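Local coordinates for protein cellulase IBT99 (Metagenomes, PDB 6WBT) that probably hydrolyses 6-phospho-alpha-glucosides, as a family 4 glycoside hydrolase that binds NAD, manganese and glucose 6-phosphate, at residues A[193-198]-A[205-210]; A[296-301]-A[314-319]; A[337-342]-A[360-365]. One frame throughout, in Å; residues are numbered along the deposited sequence.

Interaction 1 of 3, residues A[193-198]-A[205-210]; sequences ESDYFG and FTHVRC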
loop_
_atom_site.group_PDB
_atom_site.type_symbol
_atom_site.label_atom_id
_atom_site.label_comp_id
_atom_site.label_asym_id
_atom_site.label_seq_id
_atom_site.Cartn_x
_atom_site.Cartn_y
_atom_site.Cartn_z
ATOM N N GLU A 193 -31.404 -3.995 5.772
ATOM C CA GLU A 193 -29.974 -4.274 5.811
ATOM C C GLU A 193 -29.303 -3.386 4.777
ATOM O O GLU A 193 -29.784 -3.278 3.644
ATOM C CB GLU A 193 -29.675 -5.754 5.536
ATOM C CG GLU A 193 -28.206 -6.047 5.277
ATOM C CD GLU A 193 -27.892 -7.531 5.250
ATOM O OE1 GLU A 193 -28.303 -8.249 6.186
ATOM O OE2 GLU A 193 -27.222 -7.979 4.295
ATOM N N SER A 194 -28.208 -2.746 5.169
ATOM C CA SER A 194 -27.566 -1.750 4.333
ATOM C C SER A 194 -26.061 -1.959 4.332
ATOM O O SER A 194 -25.489 -2.499 5.282
ATOM C CB SER A 194 -27.890 -0.329 4.808
ATOM O OG SER A 194 -27.446 -0.131 6.139
ATOM N N ASP A 195 -25.436 -1.533 3.239
ATOM C CA ASP A 195 -23.989 -1.461 3.116
ATOM C C ASP A 195 -23.532 -0.056 3.485
ATOM O O ASP A 195 -24.113 0.935 3.031
ATOM C CB ASP A 195 -23.545 -1.806 1.693
ATOM C CG ASP A 195 -24.047 -3.162 1.238
ATOM O OD1 ASP A 195 -23.988 -4.117 2.039
ATOM O OD2 ASP A 195 -24.508 -3.271 0.082
ATOM N N TYR A 196 -22.483 0.029 4.301
ATOM C CA TYR A 196 -22.131 1.281 4.956
ATOM C C TYR A 196 -20.623 1.343 5.158
ATOM O O TYR A 196 -19.970 0.320 5.369
ATOM C CB TYR A 196 -22.876 1.397 6.294
ATOM C CG TYR A 196 -22.613 2.651 7.094
ATOM C CD1 TYR A 196 -21.559 2.712 7.995
ATOM C CD2 TYR A 196 -23.441 3.760 6.976
ATOM C CE1 TYR A 196 -21.322 3.849 8.739
ATOM C CE2 TYR A 196 -23.212 4.902 7.717
ATOM C CZ TYR A 196 -22.151 4.941 8.598
ATOM O OH TYR A 196 -21.916 6.074 9.341
ATOM N N PHE A 197 -20.074 2.554 5.081
ATOM C CA PHE A 197 -18.659 2.762 5.355
ATOM C C PHE A 197 -18.453 4.191 5.833
ATOM O O PHE A 197 -19.310 5.058 5.643
ATOM C CB PHE A 197 -17.784 2.476 4.125
ATOM C CG PHE A 197 -17.786 3.581 3.101
ATOM C CD1 PHE A 197 -16.822 4.579 3.132
ATOM C CD2 PHE A 197 -18.742 3.615 2.102
ATOM C CE1 PHE A 197 -16.822 5.593 2.194
ATOM C CE2 PHE A 197 -18.744 4.625 1.158
ATOM C CZ PHE A 197 -17.783 5.615 1.204
ATOM N N GLY A 198 -17.293 4.429 6.445
ATOM C CA GLY A 198 -16.912 5.728 6.948
ATOM C C GLY A 198 -16.487 5.633 8.395
ATOM O O GLY A 198 -16.191 4.549 8.908
ATOM N N PHE A 205 -24.349 5.480 3.390
ATOM C CA PHE A 205 -25.096 4.267 3.070
ATOM C C PHE A 205 -25.028 4.047 1.563
ATOM O O PHE A 205 -25.707 4.739 0.797
ATOM C CB PHE A 205 -26.544 4.376 3.542
ATOM C CG PHE A 205 -26.696 4.449 5.034
ATOM C CD1 PHE A 205 -26.996 3.314 5.771
ATOM C CD2 PHE A 205 -26.548 5.654 5.702
ATOM C CE1 PHE A 205 -27.141 3.379 7.144
ATOM C CE2 PHE A 205 -26.691 5.725 7.076
ATOM C CZ PHE A 205 -26.988 4.585 7.797
ATOM N N THR A 206 -24.215 3.078 1.136
ATOM C CA THR A 206 -24.032 2.846 -0.294
ATOM C C THR A 206 -25.216 2.103 -0.905
ATOM O O THR A 206 -25.674 2.455 -1.997
ATOM C CB THR A 206 -22.735 2.075 -0.545
ATOM O OG1 THR A 206 -22.784 0.815 0.134
ATOM C CG2 THR A 206 -21.542 2.868 -0.040
ATOM N N HIS A 207 -25.720 1.076 -0.222
ATOM C CA HIS A 207 -26.873 0.319 -0.688
ATOM C C HIS A 207 -27.755 -0.031 0.499
ATOM O O HIS A 207 -27.253 -0.335 1.584
ATOM C CB HIS A 207 -26.455 -0.967 -1.417
ATOM C CG HIS A 207 -25.718 -0.727 -2.698
ATOM N ND1 HIS A 207 -24.355 -0.893 -2.814
ATOM C CD2 HIS A 207 -26.155 -0.336 -3.918
ATOM C CE1 HIS A 207 -23.984 -0.615 -4.051
ATOM N NE2 HIS A 207 -25.057 -0.274 -4.741
ATOM N N VAL A 208 -29.070 0.023 0.292
ATOM C CA VAL A 208 -30.053 -0.358 1.300
ATOM C C VAL A 208 -31.076 -1.271 0.642
ATOM O O VAL A 208 -31.520 -1.010 -0.481
ATOM C CB VAL A 208 -30.749 0.871 1.929
ATOM C CG1 VAL A 208 -31.702 0.435 3.033
ATOM C CG2 VAL A 208 -29.723 1.856 2.465
ATOM N N ARG A 209 -31.449 -2.343 1.338
ATOM C CA ARG A 209 -32.363 -3.330 0.783
ATOM C C ARG A 209 -33.340 -3.799 1.850
ATOM O O ARG A 209 -32.954 -4.051 2.994
ATOM C CB ARG A 209 -31.593 -4.527 0.201
ATOM C CG ARG A 209 -30.510 -5.070 1.117
ATOM C CD ARG A 209 -29.573 -6.017 0.384
ATOM N NE ARG A 209 -28.398 -6.338 1.189
ATOM C CZ ARG A 209 -27.277 -5.622 1.191
ATOM N NH1 ARG A 209 -26.257 -5.985 1.956
ATOM N NH2 ARG A 209 -27.177 -4.543 0.428
ATOM N N CYS A 210 -34.610 -3.905 1.464
ATOM C CA CYS A 210 -35.672 -4.418 2.322
ATOM C C CYS A 210 -36.102 -5.780 1.793
ATOM O O CYS A 210 -36.475 -5.901 0.621
ATOM C CB CYS A 210 -36.858 -3.456 2.365
ATOM S SG CYS A 210 -38.405 -4.180 2.984
HETATM O O HOH W 1 -29.748 -8.577 2.432
#

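Interaction 2 of 3, residues A[296-301]-A[314-319]; sequences KRIFKA and QQFYVG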
loop_
_atom_site.group_PDB
_atom_site.type_symbol
_atom_site.label_atom_id
_atom_site.label_comp_id
_atom_site.label_asym_id
_atom_site.label_seq_id
_atom_site.Cartn_x
_atom_site.Cartn_y
_atom_site.Cartn_z
ATOM N N LYS A 296 -34.378 15.631 33.208
ATOM C CA LYS A 296 -35.399 16.100 34.140
ATOM C C LYS A 296 -36.460 15.033 34.383
ATOM O O LYS A 296 -36.883 14.821 35.527
ATOM C CB LYS A 296 -36.037 17.383 33.610
ATOM C CG LYS A 296 -37.338 17.761 34.297
ATOM C CD LYS A 296 -37.955 18.998 33.667
ATOM C CE LYS A 296 -39.360 19.243 34.192
ATOM N NZ LYS A 296 -39.974 20.458 33.589
ATOM N N ARG A 297 -36.897 14.346 33.328
ATOM C CA ARG A 297 -37.961 13.360 33.455
ATOM C C ARG A 297 -37.496 12.038 34.051
ATOM O O ARG A 297 -38.339 11.177 34.325
ATOM C CB ARG A 297 -38.607 13.098 32.091
ATOM C CG ARG A 297 -39.373 14.280 31.523
ATOM C CD ARG A 297 -40.154 13.878 30.282
ATOM N NE ARG A 297 -39.296 13.283 29.262
ATOM C CZ ARG A 297 -38.691 13.972 28.300
ATOM N NH1 ARG A 297 -38.849 15.286 28.224
ATOM N NH2 ARG A 297 -37.928 13.348 27.414
ATOM N N ILE A 298 -36.193 11.847 34.257
ATOM C CA ILE A 298 -35.706 10.588 34.808
ATOM C C ILE A 298 -35.408 10.765 36.292
ATOM O O ILE A 298 -35.440 9.799 37.063
ATOM C CB ILE A 298 -34.476 10.071 34.039
ATOM C CG1 ILE A 298 -34.246 8.591 34.351
ATOM C CG2 ILE A 298 -33.235 10.885 34.376
ATOM C CD1 ILE A 298 -33.516 7.842 33.268
ATOM N N PHE A 299 -35.125 11.998 36.709
ATOM C CA PHE A 299 -35.004 12.297 38.128
ATOM C C PHE A 299 -36.337 12.680 38.753
ATOM O O PHE A 299 -36.475 12.619 39.980
ATOM C CB PHE A 299 -33.978 13.412 38.351
ATOM C CG PHE A 299 -32.564 12.995 38.058
ATOM C CD1 PHE A 299 -32.198 11.661 38.115
ATOM C CD2 PHE A 299 -31.604 13.935 37.721
ATOM C CE1 PHE A 299 -30.901 11.269 37.844
ATOM C CE2 PHE A 299 -30.304 13.550 37.449
ATOM C CZ PHE A 299 -29.952 12.215 37.511
ATOM N N LYS A 300 -37.314 13.073 37.933
ATOM C CA LYS A 300 -38.680 13.229 38.418
ATOM C C LYS A 300 -39.295 11.876 38.750
ATOM O O LYS A 300 -39.971 11.727 39.775
ATOM C CB LYS A 300 -39.515 13.973 37.373
ATOM C CG LYS A 300 -41.029 13.902 37.559
ATOM C CD LYS A 300 -41.651 12.780 36.730
ATOM C CE LYS A 300 -41.082 12.741 35.324
ATOM N NZ LYS A 300 -41.444 11.479 34.621
ATOM N N ALA A 301 -39.074 10.878 37.890
ATOM C CA ALA A 301 -39.607 9.545 38.145
ATOM C C ALA A 301 -38.971 8.911 39.374
ATOM O O ALA A 301 -39.606 8.089 40.044
ATOM C CB ALA A 301 -39.405 8.654 36.919
ATOM N N GLN A 314 -42.854 3.414 30.428
ATOM C CA GLN A 314 -42.689 3.413 28.979
ATOM C C GLN A 314 -42.036 4.687 28.462
ATOM O O GLN A 314 -41.778 4.781 27.257
ATOM C CB GLN A 314 -44.036 3.208 28.282
ATOM C CG GLN A 314 -44.884 4.463 28.166
ATOM C CD GLN A 314 -46.087 4.268 27.263
ATOM O OE1 GLN A 314 -47.216 4.133 27.735
ATOM N NE2 GLN A 314 -45.852 4.258 25.956
ATOM N N GLN A 315 -41.777 5.666 29.335
ATOM C CA GLN A 315 -41.028 6.851 28.929
ATOM C C GLN A 315 -39.668 6.468 28.362
ATOM O O GLN A 315 -39.243 6.987 27.322
ATOM C CB GLN A 315 -40.848 7.796 30.118
ATOM C CG GLN A 315 -42.062 8.629 30.482
ATOM C CD GLN A 315 -41.772 9.583 31.627
ATOM O OE1 GLN A 315 -41.580 9.161 32.769
ATOM N NE2 GLN A 315 -41.724 10.876 31.325
ATOM N N PHE A 316 -38.972 5.555 29.033
ATOM C CA PHE A 316 -37.598 5.211 28.703
ATOM C C PHE A 316 -37.486 3.979 27.814
ATOM O O PHE A 316 -36.368 3.546 27.521
ATOM C CB PHE A 316 -36.796 4.999 29.992
ATOM C CG PHE A 316 -37.248 5.868 31.132
ATOM C CD1 PHE A 316 -36.931 7.217 31.163
ATOM C CD2 PHE A 316 -37.995 5.338 32.172
ATOM C CE1 PHE A 316 -37.349 8.019 32.210
ATOM C CE2 PHE A 316 -38.416 6.135 33.221
ATOM C CZ PHE A 316 -38.092 7.476 33.240
ATOM N N TYR A 317 -38.609 3.411 27.372
ATOM C CA TYR A 317 -38.609 2.221 26.530
ATOM C C TYR A 317 -38.683 2.561 25.044
ATOM O O TYR A 317 -39.200 1.767 24.251
ATOM C CB TYR A 317 -39.766 1.293 26.907
ATOM C CG TYR A 317 -39.767 0.798 28.341
ATOM C CD1 TYR A 317 -38.650 0.937 29.156
ATOM C CD2 TYR A 317 -40.892 0.182 28.875
ATOM C CE1 TYR A 317 -38.658 0.484 30.464
ATOM C CE2 TYR A 317 -40.909 -0.276 30.179
ATOM C CZ TYR A 317 -39.790 -0.122 30.968
ATOM O OH TYR A 317 -39.806 -0.578 32.266
ATOM N N VAL A 318 -38.179 3.727 24.648
ATOM C CA VAL A 318 -38.292 4.198 23.273
ATOM C C VAL A 318 -36.922 4.164 22.611
ATOM O O VAL A 318 -35.882 4.281 23.271
ATOM C CB VAL A 318 -38.902 5.614 23.211
ATOM C CG1 VAL A 318 -40.325 5.599 23.749
ATOM C CG2 VAL A 318 -38.046 6.601 23.992
ATOM N N GLY A 319 -36.927 3.993 21.295
ATOM C CA GLY A 319 -35.716 3.984 20.505
ATOM C C GLY A 319 -35.200 2.577 20.244
ATOM O O GLY A 319 -35.567 1.608 20.912
#

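Interaction 3 of 3, residues A[337-342]-A[360-365]; sequences RSRQLV and EIPGYV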
loop_
_atom_site.group_PDB
_atom_site.type_symbol
_atom_site.label_atom_id
_atom_site.label_comp_id
_atom_site.label_asym_id
_atom_site.label_seq_id
_atom_site.Cartn_x
_atom_site.Cartn_y
_atom_site.Cartn_z
ATOM N N ARG A 337 -23.685 -14.719 14.648
ATOM C CA ARG A 337 -23.163 -14.168 13.396
ATOM C C ARG A 337 -24.042 -13.031 12.879
ATOM O O ARG A 337 -24.321 -12.931 11.683
ATOM C CB ARG A 337 -23.001 -15.260 12.334
ATOM C CG ARG A 337 -22.282 -16.501 12.832
ATOM C CD ARG A 337 -20.936 -16.147 13.438
ATOM N NE ARG A 337 -19.822 -16.608 12.616
ATOM C CZ ARG A 337 -19.169 -17.747 12.820
ATOM N NH1 ARG A 337 -19.518 -18.544 13.821
ATOM N NH2 ARG A 337 -18.166 -18.089 12.025
ATOM N N SER A 338 -24.482 -12.167 13.790
ATOM C CA SER A 338 -25.317 -11.038 13.409
ATOM C C SER A 338 -24.496 -9.998 12.658
ATOM O O SER A 338 -23.377 -9.661 13.054
ATOM C CB SER A 338 -25.961 -10.411 14.645
ATOM O OG SER A 338 -26.825 -9.346 14.285
ATOM N N ARG A 339 -25.061 -9.487 11.567
ATOM C CA ARG A 339 -24.385 -8.514 10.717
ATOM C C ARG A 339 -24.757 -7.112 11.185
ATOM O O ARG A 339 -25.879 -6.648 10.953
ATOM C CB ARG A 339 -24.763 -8.729 9.254
ATOM C CG ARG A 339 -23.973 -7.883 8.270
ATOM C CD ARG A 339 -24.440 -8.131 6.845
ATOM N NE ARG A 339 -23.650 -7.389 5.869
ATOM C CZ ARG A 339 -23.904 -6.140 5.496
ATOM N NH1 ARG A 339 -24.929 -5.485 6.022
ATOM N NH2 ARG A 339 -23.132 -5.544 4.598
ATOM N N GLN A 340 -23.816 -6.434 11.840
ATOM C CA GLN A 340 -24.045 -5.103 12.382
ATOM C C GLN A 340 -22.966 -4.149 11.889
ATOM O O GLN A 340 -21.904 -4.565 11.418
ATOM C CB GLN A 340 -24.063 -5.112 13.918
ATOM C CG GLN A 340 -25.052 -6.090 14.531
ATOM C CD GLN A 340 -26.497 -5.723 14.249
ATOM O OE1 GLN A 340 -26.806 -4.582 13.902
ATOM N NE2 GLN A 340 -27.391 -6.694 14.395
ATOM N N LEU A 341 -23.253 -2.854 12.010
ATOM C CA LEU A 341 -22.304 -1.802 11.651
ATOM C C LEU A 341 -21.521 -1.432 12.904
ATOM O O LEU A 341 -22.000 -0.673 13.750
ATOM C CB LEU A 341 -23.030 -0.594 11.069
ATOM C CG LEU A 341 -24.020 -0.845 9.929
ATOM C CD1 LEU A 341 -24.629 0.466 9.455
ATOM C CD2 LEU A 341 -23.355 -1.576 8.777
ATOM N N VAL A 342 -20.310 -1.970 13.028
ATOM C CA VAL A 342 -19.474 -1.756 14.198
ATOM C C VAL A 342 -18.215 -1.005 13.777
ATOM O O VAL A 342 -17.938 -0.820 12.592
ATOM C CB VAL A 342 -19.111 -3.075 14.905
ATOM C CG1 VAL A 342 -20.367 -3.876 15.213
ATOM C CG2 VAL A 342 -18.161 -3.877 14.046
ATOM N N GLU A 360 -16.158 2.460 10.420
ATOM C CA GLU A 360 -17.450 1.909 10.824
ATOM C C GLU A 360 -18.030 1.166 9.624
ATOM O O GLU A 360 -18.568 1.785 8.701
ATOM C CB GLU A 360 -18.379 3.018 11.313
ATOM C CG GLU A 360 -19.756 2.545 11.747
ATOM C CD GLU A 360 -20.536 3.625 12.474
ATOM O OE1 GLU A 360 -20.292 3.828 13.683
ATOM O OE2 GLU A 360 -21.388 4.278 11.836
ATOM N N ILE A 361 -17.918 -0.159 9.641
ATOM C CA ILE A 361 -18.292 -0.996 8.502
ATOM C C ILE A 361 -19.086 -2.193 9.001
ATOM O O ILE A 361 -19.023 -2.551 10.186
ATOM C CB ILE A 361 -17.052 -1.472 7.716
ATOM C CG1 ILE A 361 -16.064 -2.173 8.650
ATOM C CG2 ILE A 361 -16.388 -0.302 7.004
ATOM C CD1 ILE A 361 -14.866 -2.753 7.941
ATOM N N PRO A 362 -19.860 -2.830 8.117
ATOM C CA PRO A 362 -20.610 -4.022 8.534
ATOM C C PRO A 362 -19.686 -5.181 8.870
ATOM O O PRO A 362 -18.666 -5.402 8.213
ATOM C CB PRO A 362 -21.483 -4.340 7.313
ATOM C CG PRO A 362 -20.778 -3.704 6.168
ATOM C CD PRO A 362 -20.184 -2.450 6.732
ATOM N N GLY A 363 -20.057 -5.924 9.909
ATOM C CA GLY A 363 -19.292 -7.085 10.323
ATOM C C GLY A 363 -20.189 -8.096 11.004
ATOM O O GLY A 363 -21.274 -7.768 11.495
ATOM N N TYR A 364 -19.719 -9.340 11.027
ATOM C CA TYR A 364 -20.455 -10.449 11.621
ATOM C C TYR A 364 -19.970 -10.660 13.051
ATOM O O TYR A 364 -18.800 -10.994 13.272
ATOM C CB TYR A 364 -20.282 -11.722 10.792
ATOM C CG TYR A 364 -20.931 -11.648 9.427
ATOM C CD1 TYR A 364 -20.291 -11.020 8.364
ATOM C CD2 TYR A 364 -22.184 -12.202 9.200
ATOM C CE1 TYR A 364 -20.882 -10.948 7.116
ATOM C CE2 TYR A 364 -22.782 -12.134 7.955
ATOM C CZ TYR A 364 -22.126 -11.507 6.917
ATOM O OH TYR A 364 -22.716 -11.437 5.677
ATOM N N VAL A 365 -20.867 -10.461 14.013
ATOM C CA VAL A 365 -20.524 -10.562 15.428
ATOM C C VAL A 365 -20.464 -12.036 15.812
ATOM O O VAL A 365 -21.486 -12.727 15.826
ATOM C CB VAL A 365 -21.527 -9.803 16.304
ATOM C CG1 VAL A 365 -21.214 -10.021 17.776
ATOM C CG2 VAL A 365 -21.510 -8.320 15.965
#

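Interaction 1 of 3, residues A[193-198]-A[205-210]
Glu193 pairs with Arg209 and Ser194 with Val208 on antiparallel strands whose axes approach to 4.6 Å, their N-to-C directions 172° apart. Arg209 N gives a bond of 3.0 Å to Glu193 O. Farther along the register slips by one residue: Tyr196 stands against Phe205, leaving Thr206 with near-helical backbone angles as the extra residue of a beta bulge. Asp195 O receives Thr206 N at 2.9 Å, and Thr206 OG1 adds a weak bond to the same oxygen.

On the face carrying Glu193, Asp195 and Arg209, the arginine chain is extended from CG to NE and grips Asp195 end-on, NH1 to OD1 at 2.9 Å and NH2 to OD2 at 3.0 Å. Both oxygens lie close to the guanidinium plane, but the carboxylate is turned 45° to it, and NH2 therefore meets OD2 from above the carboxylate plane. Arg209 NH1 also reaches the anti lone pair of Glu193 OE2 at 3.2 Å. A water accepts from Arg209 NE and donates weakly to that OE2. The network belongs to the beta hairpin of strands 192-197 and 202-210, and its acidic atoms have further partners: Arg339 for Asp195, Arg337 of the second subunit for Glu193.

The face with Ser194, Tyr196, Phe205 and Val208 is dominated by an aromatic pair. The Tyr196 edge enters the Phe205 face in a T-shaped pair, planes 65° apart, with Tyr196 CD2 standing 3.5 Å above the centre of the Phe205 ring. Ser194 OG lies at the edge of the Phe205 ring and is hydrogen-bonded to Glu178 of helix 173-184, the helix against which Phe205 also packs. Tyr196 OH bonds Asn264 ND2, and the tyrosine side chain lies about 9 Å from the bound manganese.

Interaction 2 of 3, residues A[296-301]-A[314-319]
Arg297 O meets two groups: Lys300 NZ, which donates to it at 3.1 Å, and the Phe316 ring, whose CZ lies 3.9 Å from it at the ring edge. The lysine nitrogen sits in the carbonyl plane, on a lone pair. Its chain reaches back along its own helix because it bends at both chi2 and chi3, the latter (-44°) turning CE out of an extended course. Gln315 extends from the loop toward the same place, ending beside Lys300 NZ and the CD of Arg297. The apolar half of the contact is made by Phe316. Ile298 CG1 approaches its CE1 at 3.8 Å, obliquely to the ring, while Ala301 CB comes to the edge at CZ, 4.1 Å away. One face of the Phe316 ring is covered from within its own segment by Gln315 CB, 3.9 Å above the ring centre. Ile298 and Phe316 both continue onto Pro18 of helix 17-25 and Ile52 of helix 43-60, and the side chain of Ile298 is about 7 Å from the bound NAD. Helix 296-306 and the loop after it thus pack on the helices of a Rossmann-type dinucleotide-binding fold, beside its cofactor site.

Interaction 3 of 3, residues A[337-342]-A[360-365]
Arg339 and Pro362 lie side by side and point the same way, with Pro362 CB 3.4 Å above one face of the Arg339 guanidinium, toward its rim. With CG anti to the backbone N and the chain extended from CG to NE, the arginine runs out along the proline. They belong to neighbouring antiparallel strands, 148° between N-to-C directions, within the sheet that carries the parallel Rossmann strands on toward 369-372. Leu341 CD2 touches the same proline at CB, 3.6 Å away. Pro362 lacks an N-H, but it occupies a non-hydrogen-bonded pair with Leu341, where none is needed toward strand 338-345. One adjacent hydrogen-bonded pair is closed from both sides: Gln340 N to Gly363 O at 2.9 Å and Gly363 N to Gln340 O at 2.7 Å. Arg339 CG also stands 4.3 Å above the Tyr364 ring near its rim, with the guanidinium turned 77° from that ring.

Around this shell, Arg339 NH1 donates to Ser194 O and NH2 forms a salt bridge with Asp195. An alanine in place of Arg339 would probably leave Ser194 O and Asp195 without those mates and open a gap over Pro362 CB. Tyr364 OH bonds Glu371 of the second subunit and its ring stacks on Tyr364 of that subunit, while Arg337 reaches Glu193 there, placing this end of the strands at a subunit interface. At the other end the side chain of Glu360, its OE1 bonded to Asn200, lies about 6 Å from the bound manganese. On the face away from Arg339, Gln340 NE2 donates to Ser338 OG at 2.7 Å, with the hydroxyl oxygen 18° out of the amide plane.

Interactions 1 and 3 are largely buried neighbours, their centres 12 Å apart, and they touch directly: Gly198 O lies 2.6 Å from Glu360 N, a probable hydrogen bond, and Tyr196 O packs on Pro362 CD. Both pair antiparallel strands, both touch the second subunit, and the Asp195-Arg339 salt bridge joins them. Chemistry separates them, with a carboxylate-guanidinium network and a T-shaped aromatic pair in interaction 1, and an arginine laid over a proline in interaction 3. Interaction 2 stands apart, about 13 Å from interaction 3 at the nearest atoms. Smaller and only partly buried, it joins a helix to a loop, combining an apolar half round Phe316 with a polar half at Gln315, Arg297 and Lys300.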